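Local coordinates for protein indole-3-acetic acid-amido synthetase GH3.15 (Arabidopsis thaliana, PDB 6E1Q) that catalyses the ATP-dependent conjugation of glutamine, and possibly cysteine, to the auxin precursor indole-3-butyric acid, and of glutamine to the herbicide 2,4-DB, at residues A[294-299]-A[320-325]; A[213-218]-A[289-294]; A[127-132]-A[337-342]. One frame throughout, in Å; residues are numbered along the deposited sequence.

Interaction 1: residues A[294-299]-A[320-325]; sequences AKCIES and PLTSSF. With CFA ((2,4-dichlorophenoxy)acetic acid), chain C; CFA ((2,4-dichlorophenoxy)acetic acid), chain D.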
loop_
_atom_site.group_PDB
_atom_site.type_symbol
_atom_site.label_atom_id
_atom_site.label_comp_id
_atom_site.label_asym_id
_atom_site.label_seq_id
_atom_site.Cartn_x
_atom_site.Cartn_y
_atom_site.Cartn_z
ATOM N N ALA A 294 18.413 11.100 -6.948
ATOM C CA ALA A 294 17.081 10.962 -6.371
ATOM C C ALA A 294 17.010 11.731 -5.058
ATOM O O ALA A 294 17.981 11.792 -4.298
ATOM C CB ALA A 294 16.712 9.488 -6.143
ATOM N N LYS A 295 15.847 12.320 -4.795
ATOM C CA LYS A 295 15.651 13.154 -3.622
ATOM C C LYS A 295 14.750 12.515 -2.572
ATOM O O LYS A 295 14.738 12.977 -1.430
ATOM C CB LYS A 295 15.066 14.513 -4.034
ATOM C CG LYS A 295 15.961 15.295 -4.993
ATOM C CD LYS A 295 17.341 15.489 -4.386
ATOM C CE LYS A 295 18.283 16.194 -5.351
ATOM N NZ LYS A 295 19.691 16.083 -4.868
ATOM N N CYS A 296 14.011 11.468 -2.914
ATOM C CA CYS A 296 13.188 10.791 -1.924
ATOM C C CYS A 296 12.725 9.470 -2.519
ATOM O O CYS A 296 12.830 9.231 -3.723
ATOM C CB CYS A 296 11.986 11.647 -1.501
ATOM S SG CYS A 296 10.777 11.846 -2.803
ATOM N N ILE A 297 12.223 8.612 -1.641
ATOM C CA ILE A 297 11.689 7.312 -1.997
ATOM C C ILE A 297 10.257 7.294 -1.504
ATOM O O ILE A 297 10.020 7.298 -0.292
ATOM C CB ILE A 297 12.492 6.170 -1.376
ATOM C CG1 ILE A 297 13.911 6.161 -1.939
ATOM C CG2 ILE A 297 11.739 4.840 -1.586
ATOM C CD1 ILE A 297 14.870 5.350 -1.113
ATOM N N GLU A 298 9.310 7.252 -2.440
ATOM C CA GLU A 298 7.894 7.434 -2.158
ATOM C C GLU A 298 7.202 6.082 -2.227
ATOM O O GLU A 298 7.265 5.402 -3.260
ATOM C CB GLU A 298 7.275 8.418 -3.160
ATOM C CG GLU A 298 5.749 8.499 -3.084
ATOM C CD GLU A 298 5.249 9.309 -1.883
ATOM O OE1 GLU A 298 5.890 10.318 -1.524
ATOM O OE2 GLU A 298 4.222 8.925 -1.283
ATOM N N SER A 299 6.553 5.685 -1.127
ATOM C CA SER A 299 5.753 4.459 -1.087
ATOM C C SER A 299 4.966 4.428 0.211
ATOM O O SER A 299 5.224 5.202 1.136
ATOM C CB SER A 299 6.627 3.203 -1.176
ATOM O OG SER A 299 7.371 3.045 0.036
ATOM N N PRO A 320 15.274 10.224 2.080
ATOM C CA PRO A 320 14.128 10.150 2.988
ATOM C C PRO A 320 13.028 9.288 2.388
ATOM O O PRO A 320 12.737 9.356 1.191
ATOM C CB PRO A 320 13.701 11.615 3.151
ATOM C CG PRO A 320 14.256 12.320 1.973
ATOM C CD PRO A 320 15.505 11.593 1.576
ATOM N N LEU A 321 12.461 8.423 3.220
ATOM C CA LEU A 321 11.295 7.652 2.815
ATOM C C LEU A 321 10.067 8.516 3.034
ATOM O O LEU A 321 9.806 8.951 4.164
ATOM C CB LEU A 321 11.189 6.356 3.612
ATOM C CG LEU A 321 12.472 5.546 3.787
ATOM C CD1 LEU A 321 12.158 4.287 4.567
ATOM C CD2 LEU A 321 13.095 5.214 2.432
ATOM N N THR A 322 9.330 8.792 1.965
ATOM C CA THR A 322 8.148 9.632 2.080
ATOM C C THR A 322 6.891 8.824 1.784
ATOM O O THR A 322 6.908 7.875 1.000
ATOM C CB THR A 322 8.226 10.852 1.148
ATOM O OG1 THR A 322 8.343 10.421 -0.217
ATOM C CG2 THR A 322 9.430 11.708 1.506
ATOM N N SER A 323 5.799 9.204 2.442
ATOM C CA SER A 323 4.477 8.639 2.185
ATOM C C SER A 323 3.536 9.840 2.131
ATOM O O SER A 323 3.156 10.402 3.165
ATOM C CB SER A 323 4.078 7.624 3.256
ATOM O OG SER A 323 2.773 7.111 3.017
ATOM N N SER A 324 3.174 10.235 0.918
ATOM C CA SER A 324 2.491 11.501 0.697
ATOM C C SER A 324 0.976 11.386 0.646
ATOM O O SER A 324 0.295 12.403 0.812
ATOM C CB SER A 324 2.963 12.120 -0.620
ATOM O OG SER A 324 4.328 12.452 -0.533
ATOM N N PHE A 325 0.436 10.196 0.385
ATOM C CA PHE A 325 -0.956 10.066 -0.019
ATOM C C PHE A 325 -1.671 9.005 0.794
ATOM O O PHE A 325 -1.136 7.917 1.020
ATOM C CB PHE A 325 -1.079 9.706 -1.499
ATOM C CG PHE A 325 -0.174 10.500 -2.405
ATOM C CD1 PHE A 325 -0.555 11.759 -2.854
ATOM C CD2 PHE A 325 1.034 9.971 -2.842
ATOM C CE1 PHE A 325 0.262 12.490 -3.704
ATOM C CE2 PHE A 325 1.857 10.697 -3.693
ATOM C CZ PHE A 325 1.468 11.958 -4.125
HETATM C C1 CFA C . 5.547 8.594 -7.123
HETATM C C2 CFA C . 4.179 8.836 -6.491
HETATM C "C1'" CFA C . 3.539 6.555 -6.208
HETATM C "C2'" CFA C . 3.228 5.470 -5.400
HETATM C "C3'" CFA C . 2.939 4.257 -5.975
HETATM C "C4'" CFA C . 2.963 4.126 -7.339
HETATM C "C5'" CFA C . 3.263 5.188 -8.157
HETATM CL CL3 CFA C . 3.185 5.573 -3.619
HETATM C "C6'" CFA C . 3.546 6.404 -7.586
HETATM O O1 CFA C . 5.844 9.147 -8.213
HETATM O O2 CFA C . 6.359 7.822 -6.563
HETATM O "O1'" CFA C . 3.834 7.791 -5.625
HETATM CL CL4 CFA C . 2.592 2.551 -8.043
HETATM C C1 CFA D . -3.195 7.002 -4.040
HETATM C C2 CFA D . -1.993 6.961 -4.989
HETATM C "C1'" CFA D . -1.018 8.334 -6.695
HETATM C "C2'" CFA D . -0.643 7.533 -7.769
HETATM C "C3'" CFA D . 0.459 7.883 -8.540
HETATM C "C4'" CFA D . 1.179 9.031 -8.245
HETATM C "C5'" CFA D . 0.800 9.829 -7.180
HETATM CL CL3 CFA D . -1.565 6.052 -8.167
HETATM C "C6'" CFA D . -0.297 9.482 -6.412
HETATM O O1 CFA D . -3.638 8.115 -3.664
HETATM O O2 CFA D . -3.749 5.947 -3.623
HETATM O "O1'" CFA D . -2.131 8.019 -5.899
HETATM CL CL4 CFA D . 2.597 9.502 -9.226
#
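The E298 carboxylate meets the hydroxyls of T322 and S324 and the amide of S324. OE1 accepts two hydroxyls, T322 OG1 and S324 OG, each at 2.8 Å, and they arrive from opposite faces of the carboxylate plane. S324 OG comes on the syn side. T322 OG1 sits well above the plane, 49° out of it. The other oxygen, OE2, takes the amide N of S324 on its syn lone pair, also at 2.8 Å. Three bonds therefore fix the rotation of the buried carboxylate. The bend at chi2 (76°) turns E298 CD toward S324. E298 CG lies 3.3 Å from O1' of the (2,4-dichlorophenoxy)acetic acid of chain C.

F325 is gripped on both ring faces. S324 CB lies toward the rim of one. C6' of the (2,4-dichlorophenoxy)acetic acid of chain D sits over the centre of the other, 3.6 Å above the plane.

Behind these groups, two short parallel strands set the register. I297 N bonds to P320 O, T322 N to I297 O, and S299 N to T322 O. On the face away from E298 and T322, I297 CD1 meets L321 CD2 at 4.0 Å, the two side chains lying side by side. Helix 309-316 packs on L321, and Y348 bonds to the hydroxyl of S323. This is a beta-alpha-beta crossover of the ANL-type N-terminal domain, with the acyl-acid and ATP site at the strand ends.

Interaction 2: residues A[213-218]-A[289-294]; sequences ARLGAP and RLWPKA. With CFA ((2,4-dichlorophenoxy)acetic acid), chain C.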
loop_
_atom_site.group_PDB
_atom_site.type_symbol
_atom_site.label_atom_id
_atom_site.label_comp_id
_atom_site.label_asym_id
_atom_site.label_seq_id
_atom_site.Cartn_x
_atom_site.Cartn_y
_atom_site.Cartn_z
ATOM N N ALA A 213 14.832 12.009 -10.195
ATOM C CA ALA A 213 14.788 12.795 -8.973
ATOM C C ALA A 213 14.015 12.112 -7.854
ATOM O O ALA A 213 14.047 12.593 -6.722
ATOM C CB ALA A 213 14.175 14.181 -9.241
ATOM N N ARG A 214 13.352 10.996 -8.124
ATOM C CA ARG A 214 12.560 10.350 -7.093
ATOM C C ARG A 214 12.324 8.915 -7.507
ATOM O O ARG A 214 12.173 8.625 -8.696
ATOM C CB ARG A 214 11.231 11.089 -6.875
ATOM C CG ARG A 214 10.061 10.254 -6.366
ATOM C CD ARG A 214 8.875 11.165 -5.980
ATOM N NE ARG A 214 7.908 11.277 -7.072
ATOM C CZ ARG A 214 6.713 11.852 -6.980
ATOM N NH1 ARG A 214 6.309 12.375 -5.833
ATOM N NH2 ARG A 214 5.925 11.904 -8.044
ATOM N N LEU A 215 12.309 8.029 -6.519
ATOM C CA LEU A 215 11.949 6.633 -6.708
ATOM C C LEU A 215 10.577 6.402 -6.095
ATOM O O LEU A 215 10.295 6.889 -4.997
ATOM C CB LEU A 215 12.970 5.710 -6.044
ATOM C CG LEU A 215 14.458 5.906 -6.384
ATOM C CD1 LEU A 215 15.300 4.970 -5.528
ATOM C CD2 LEU A 215 14.736 5.667 -7.873
ATOM N N GLY A 216 9.730 5.666 -6.803
ATOM C CA GLY A 216 8.388 5.388 -6.328
ATOM C C GLY A 216 7.998 3.951 -6.586
ATOM O O GLY A 216 8.462 3.311 -7.536
ATOM N N ALA A 217 7.125 3.457 -5.721
ATOM C CA ALA A 217 6.503 2.150 -5.865
ATOM C C ALA A 217 5.285 2.132 -4.966
ATOM O O ALA A 217 5.162 2.970 -4.069
ATOM C CB ALA A 217 7.478 1.020 -5.496
ATOM N N PRO A 218 4.367 1.190 -5.169
ATOM C CA PRO A 218 3.189 1.160 -4.285
ATOM C C PRO A 218 3.543 1.038 -2.806
ATOM O O PRO A 218 3.055 1.833 -1.988
ATOM C CB PRO A 218 2.398 -0.054 -4.797
ATOM C CG PRO A 218 2.857 -0.236 -6.227
ATOM C CD PRO A 218 4.307 0.159 -6.230
ATOM N N ARG A 289 23.111 4.980 -4.451
ATOM C CA ARG A 289 24.284 4.866 -5.310
ATOM C C ARG A 289 23.883 4.653 -6.764
ATOM O O ARG A 289 24.540 5.169 -7.670
ATOM C CB ARG A 289 25.199 3.748 -4.804
ATOM C CG ARG A 289 25.739 4.084 -3.431
ATOM C CD ARG A 289 26.836 3.170 -2.980
ATOM N NE ARG A 289 26.334 1.899 -2.471
ATOM C CZ ARG A 289 26.477 0.739 -3.107
ATOM N NH1 ARG A 289 27.092 0.697 -4.289
ATOM N NH2 ARG A 289 26.008 -0.380 -2.561
ATOM N N LEU A 290 22.790 3.922 -7.004
ATOM C CA LEU A 290 22.324 3.722 -8.371
ATOM C C LEU A 290 21.605 4.957 -8.911
ATOM O O LEU A 290 21.725 5.279 -10.102
ATOM C CB LEU A 290 21.408 2.505 -8.430
ATOM C CG LEU A 290 22.123 1.163 -8.241
ATOM C CD1 LEU A 290 21.157 0.019 -8.432
ATOM C CD2 LEU A 290 23.281 1.023 -9.229
ATOM N N TRP A 291 20.867 5.672 -8.056
ATOM C CA TRP A 291 20.154 6.881 -8.454
ATOM C C TRP A 291 20.624 8.030 -7.560
ATOM O O TRP A 291 19.899 8.477 -6.659
ATOM C CB TRP A 291 18.645 6.631 -8.429
ATOM C CG TRP A 291 18.271 5.661 -9.521
ATOM C CD1 TRP A 291 18.185 5.942 -10.867
ATOM C CD2 TRP A 291 18.005 4.255 -9.391
ATOM N NE1 TRP A 291 17.871 4.808 -11.566
ATOM C CE2 TRP A 291 17.756 3.757 -10.691
ATOM C CE3 TRP A 291 17.952 3.367 -8.308
ATOM C CZ2 TRP A 291 17.446 2.410 -10.934
ATOM C CZ3 TRP A 291 17.647 2.031 -8.549
ATOM C CH2 TRP A 291 17.403 1.561 -9.853
ATOM N N PRO A 292 21.840 8.539 -7.797
ATOM C CA PRO A 292 22.439 9.525 -6.879
ATOM C C PRO A 292 21.800 10.903 -6.933
ATOM O O PRO A 292 22.051 11.718 -6.032
ATOM C CB PRO A 292 23.904 9.574 -7.331
ATOM C CG PRO A 292 23.839 9.229 -8.788
ATOM C CD PRO A 292 22.763 8.167 -8.886
ATOM N N LYS A 293 20.976 11.193 -7.935
ATOM C CA LYS A 293 20.224 12.439 -7.944
ATOM C C LYS A 293 18.806 12.289 -7.400
ATOM O O LYS A 293 18.061 13.276 -7.374
ATOM C CB LYS A 293 20.199 13.018 -9.355
ATOM C CG LYS A 293 21.580 13.474 -9.802
ATOM C CD LYS A 293 21.620 13.796 -11.283
ATOM C CE LYS A 293 22.817 14.668 -11.634
ATOM N NZ LYS A 293 22.465 15.582 -12.754
ATOM N N ALA A 294 18.413 11.100 -6.948
ATOM C CA ALA A 294 17.081 10.962 -6.371
ATOM C C ALA A 294 17.010 11.731 -5.058
ATOM O O ALA A 294 17.981 11.792 -4.298
ATOM C CB ALA A 294 16.712 9.488 -6.143
HETATM C C1 CFA C . 5.547 8.594 -7.123
HETATM C C2 CFA C . 4.179 8.836 -6.491
HETATM C "C1'" CFA C . 3.539 6.555 -6.208
HETATM C "C2'" CFA C . 3.228 5.470 -5.400
HETATM C "C3'" CFA C . 2.939 4.257 -5.975
HETATM C "C4'" CFA C . 2.963 4.126 -7.339
HETATM C "C5'" CFA C . 3.263 5.188 -8.157
HETATM CL CL3 CFA C . 3.185 5.573 -3.619
HETATM C "C6'" CFA C . 3.546 6.404 -7.586
HETATM O O1 CFA C . 5.844 9.147 -8.213
HETATM O O2 CFA C . 6.359 7.822 -6.563
HETATM O "O1'" CFA C . 3.834 7.791 -5.625
HETATM CL CL4 CFA C . 2.592 2.551 -8.043
#
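In L215 CG stands anti to the carbonyl carbon (chi1 -52°), which directs the branch toward W291. The two side chains cross at about a right angle. L215 CD2 is the methyl that meets the indole, 3.9 Å from W291 CD2 and from W291 CG. The indole nitrogen bonds outside the pair, to the backbone O of G205. A294 CB completes the apolar patch, 4.2 Å from L215 CG.

W291 is the first residue past helix 286-290 to leave helical geometry. A type I turn follows from W291 to A294, closed by A294 N to W291 O. The turn brings A294 beside the strand, where its CA makes a CH...O contact of 3.5 Å with A213 O.

R214 points the other way, into the ligand pocket. Its chain bends at chi3 (96°), which sets NE toward S141. The guanidinium lies with one face against the carboxylate of the (2,4-dichlorophenoxy)acetic acid of chain C. R214 NH2 is 2.8 Å from ligand O1, and NE bonds to the hydroxyl of S141, which would steady the group. An alanine here would probably leave the ligand carboxylate without its nearby positive charge and S141 without this partner. G216 CA lies 3.2 Å from ligand O2. P218 CG packs on chlorine CL4 of the ligand at 3.3 Å.

Strand 213-217 thus has one side on the apolar core and the other on the acyl-acid pocket, between strands 140-143 and 297-298 of the GH3 N-terminal domain.

Interaction 3: residues A[127-132]-A[337-342]; sequences PLLYKH and FNPLCK
P339 packs into the last turn of helix 112-132, meeting L128, L129 and H132. It belongs to a type I beta turn, N338 to C341, in the loop between strands 332-335 and 348-350. The contact is thus a helix-to-turn packing, with the proline as its centre.

The tight part is apolar and buried. L128 CD1 reaches the F337 ring, 3.4 Å from CD1 and 3.6 Å from CE1, and the two side chains cross at about a right angle. In L128, CG anti to the backbone N (chi1 -166°) carries the branch toward F337 and P339. Its other methyl, CD2, faces P339 CD. L129 approaches the proline with CD2, which lies 3.8 Å from P339 CB. Outside the pair, Y416 stacks on F337, L14 of helix 10-22 touches L128, and S324 touches L129.

The H132 imidazole forms the boundary. P339 CD lies over one face of the ring, toward its rim, in a CH-pi contact 4.0 Å from the centroid and 25° off the normal. The H132 and P339 side chains cross at about a right angle. P339 CG also rests on H132 CB.

The looser side is polar and nearer solvent. N338 and L340 are exposed there, and H132 is partly so. L340 adds its methyl CD1, which lies against the carbonyl O of H132 where the helix ends. L340 also touches I133 and P320. No direct polar bond joins the helix to the turn; a water makes the link instead. This water donates to N338 OD1, accepts from L340 N at 3.0 Å, and lies 2.6 Å from H132 ND1.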
loop_
_atom_site.group_PDB
_atom_site.type_symbol
_atom_site.label_atom_id
_atom_site.label_comp_id
_atom_site.label_asym_id
_atom_site.label_seq_id
_atom_site.Cartn_x
_atom_site.Cartn_y
_atom_site.Cartn_z
ATOM N N PRO A 127 3.274 21.056 -5.915
ATOM C CA PRO A 127 4.109 22.192 -5.471
ATOM C C PRO A 127 4.473 22.142 -3.997
ATOM O O PRO A 127 5.553 22.615 -3.616
ATOM C CB PRO A 127 3.245 23.417 -5.795
ATOM C CG PRO A 127 2.359 22.960 -6.913
ATOM C CD PRO A 127 2.059 21.518 -6.615
ATOM N N LEU A 128 3.618 21.567 -3.148
ATOM C CA LEU A 128 4.005 21.401 -1.754
ATOM C C LEU A 128 5.174 20.443 -1.628
ATOM O O LEU A 128 6.123 20.707 -0.880
ATOM C CB LEU A 128 2.815 20.925 -0.924
ATOM C CG LEU A 128 3.064 21.050 0.581
ATOM C CD1 LEU A 128 1.819 21.516 1.273
ATOM C CD2 LEU A 128 3.537 19.720 1.161
ATOM N N LEU A 129 5.128 19.325 -2.359
ATOM C CA LEU A 129 6.272 18.420 -2.381
ATOM C C LEU A 129 7.517 19.146 -2.866
ATOM O O LEU A 129 8.574 19.084 -2.222
ATOM C CB LEU A 129 5.975 17.207 -3.271
ATOM C CG LEU A 129 5.047 16.108 -2.748
ATOM C CD1 LEU A 129 4.793 15.025 -3.825
ATOM C CD2 LEU A 129 5.598 15.501 -1.456
ATOM N N TYR A 130 7.403 19.869 -3.991
ATOM C CA TYR A 130 8.551 20.620 -4.497
ATOM C C TYR A 130 9.042 21.622 -3.470
ATOM O O TYR A 130 10.252 21.793 -3.287
ATOM C CB TYR A 130 8.212 21.345 -5.799
ATOM C CG TYR A 130 7.683 20.448 -6.883
ATOM C CD1 TYR A 130 8.109 19.134 -6.994
ATOM C CD2 TYR A 130 6.747 20.913 -7.797
ATOM C CE1 TYR A 130 7.618 18.314 -7.984
ATOM C CE2 TYR A 130 6.250 20.096 -8.787
ATOM C CZ TYR A 130 6.690 18.800 -8.877
ATOM O OH TYR A 130 6.195 17.984 -9.862
ATOM N N LYS A 131 8.121 22.294 -2.785
ATOM C CA LYS A 131 8.551 23.229 -1.756
ATOM C C LYS A 131 9.317 22.507 -0.656
ATOM O O LYS A 131 10.328 23.008 -0.155
ATOM C CB LYS A 131 7.346 23.974 -1.183
ATOM C CG LYS A 131 7.714 25.064 -0.198
ATOM C CD LYS A 131 6.472 25.739 0.371
ATOM C CE LYS A 131 6.837 26.906 1.279
ATOM N NZ LYS A 131 7.385 28.047 0.497
ATOM N N HIS A 132 8.864 21.317 -0.282
ATOM C CA HIS A 132 9.503 20.627 0.830
ATOM C C HIS A 132 10.759 19.867 0.400
ATOM O O HIS A 132 11.744 19.830 1.142
ATOM C CB HIS A 132 8.493 19.695 1.497
ATOM C CG HIS A 132 7.510 20.413 2.368
ATOM N ND1 HIS A 132 7.503 20.294 3.740
ATOM C CD2 HIS A 132 6.522 21.286 2.065
ATOM C CE1 HIS A 132 6.543 21.048 4.244
ATOM N NE2 HIS A 132 5.931 21.659 3.247
ATOM N N PHE A 337 0.929 16.743 4.920
ATOM C CA PHE A 337 1.455 18.090 4.804
ATOM C C PHE A 337 2.868 18.240 5.350
ATOM O O PHE A 337 3.416 19.345 5.283
ATOM C CB PHE A 337 0.515 19.065 5.492
ATOM C CG PHE A 337 -0.588 19.532 4.601
ATOM C CD1 PHE A 337 -0.391 20.628 3.768
ATOM C CD2 PHE A 337 -1.810 18.883 4.579
ATOM C CE1 PHE A 337 -1.389 21.072 2.935
ATOM C CE2 PHE A 337 -2.825 19.328 3.732
ATOM C CZ PHE A 337 -2.609 20.421 2.911
ATOM N N ASN A 338 3.485 17.170 5.855
ATOM C CA ASN A 338 4.870 17.206 6.329
ATOM C C ASN A 338 5.619 16.009 5.759
ATOM O O ASN A 338 5.987 15.083 6.490
ATOM C CB ASN A 338 4.938 17.219 7.856
ATOM C CG ASN A 338 6.355 17.410 8.366
ATOM O OD1 ASN A 338 7.245 17.793 7.609
ATOM N ND2 ASN A 338 6.567 17.150 9.652
ATOM N N PRO A 339 5.888 16.018 4.453
ATOM C CA PRO A 339 6.341 14.780 3.788
ATOM C C PRO A 339 7.701 14.279 4.253
ATOM O O PRO A 339 7.960 13.077 4.156
ATOM C CB PRO A 339 6.358 15.161 2.299
ATOM C CG PRO A 339 6.343 16.690 2.269
ATOM C CD PRO A 339 5.618 17.117 3.506
ATOM N N LEU A 340 8.569 15.148 4.766
ATOM C CA LEU A 340 9.886 14.745 5.255
ATOM C C LEU A 340 9.898 14.379 6.738
ATOM O O LEU A 340 10.980 14.222 7.308
ATOM C CB LEU A 340 10.911 15.851 4.984
ATOM C CG LEU A 340 11.200 16.069 3.489
ATOM C CD1 LEU A 340 12.310 17.114 3.278
ATOM C CD2 LEU A 340 11.522 14.752 2.775
ATOM N N CYS A 341 8.730 14.223 7.365
ATOM C CA CYS A 341 8.657 13.726 8.733
ATOM C C CYS A 341 9.306 12.345 8.849
ATOM O O CYS A 341 9.551 11.655 7.856
ATOM C CB CYS A 341 7.201 13.615 9.188
ATOM S SG CYS A 341 6.235 12.384 8.238
ATOM N N LYS A 342 9.565 11.948 10.093
ATOM C CA LYS A 342 9.961 10.580 10.392
ATOM C C LYS A 342 8.890 9.618 9.891
ATOM O O LYS A 342 7.695 9.875 10.082
ATOM C CB LYS A 342 10.136 10.387 11.901
ATOM C CG LYS A 342 11.551 10.470 12.418
ATOM C CD LYS A 342 11.642 9.864 13.820
ATOM C CE LYS A 342 12.262 8.474 13.776
ATOM N NZ LYS A 342 13.629 8.505 13.178
HETATM O O HOH W 1 8.160 18.118 5.102
#

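In the fold
Interactions 1 and 2 meet at A294 and lie on neighbouring parallel strands, 297-298 and 212-217. Backbone bonds such as E298 N to L215 O join them. Both also touch the chain C ligand. All three are mainly buried, but interaction 3 lies farther out than interaction 1 and has a wet, exposed edge. Their chemistry differs accordingly. Interaction 1 is strand pairing plus a carboxylate held by three hydrogen bonds. Interaction 2 is apolar packing behind an arginine that faces the pocket. Interaction 3 is helix-to-turn packing with a bridging water. It closes the longest chain loop, which encloses the other two, and its L129 also packs on R214.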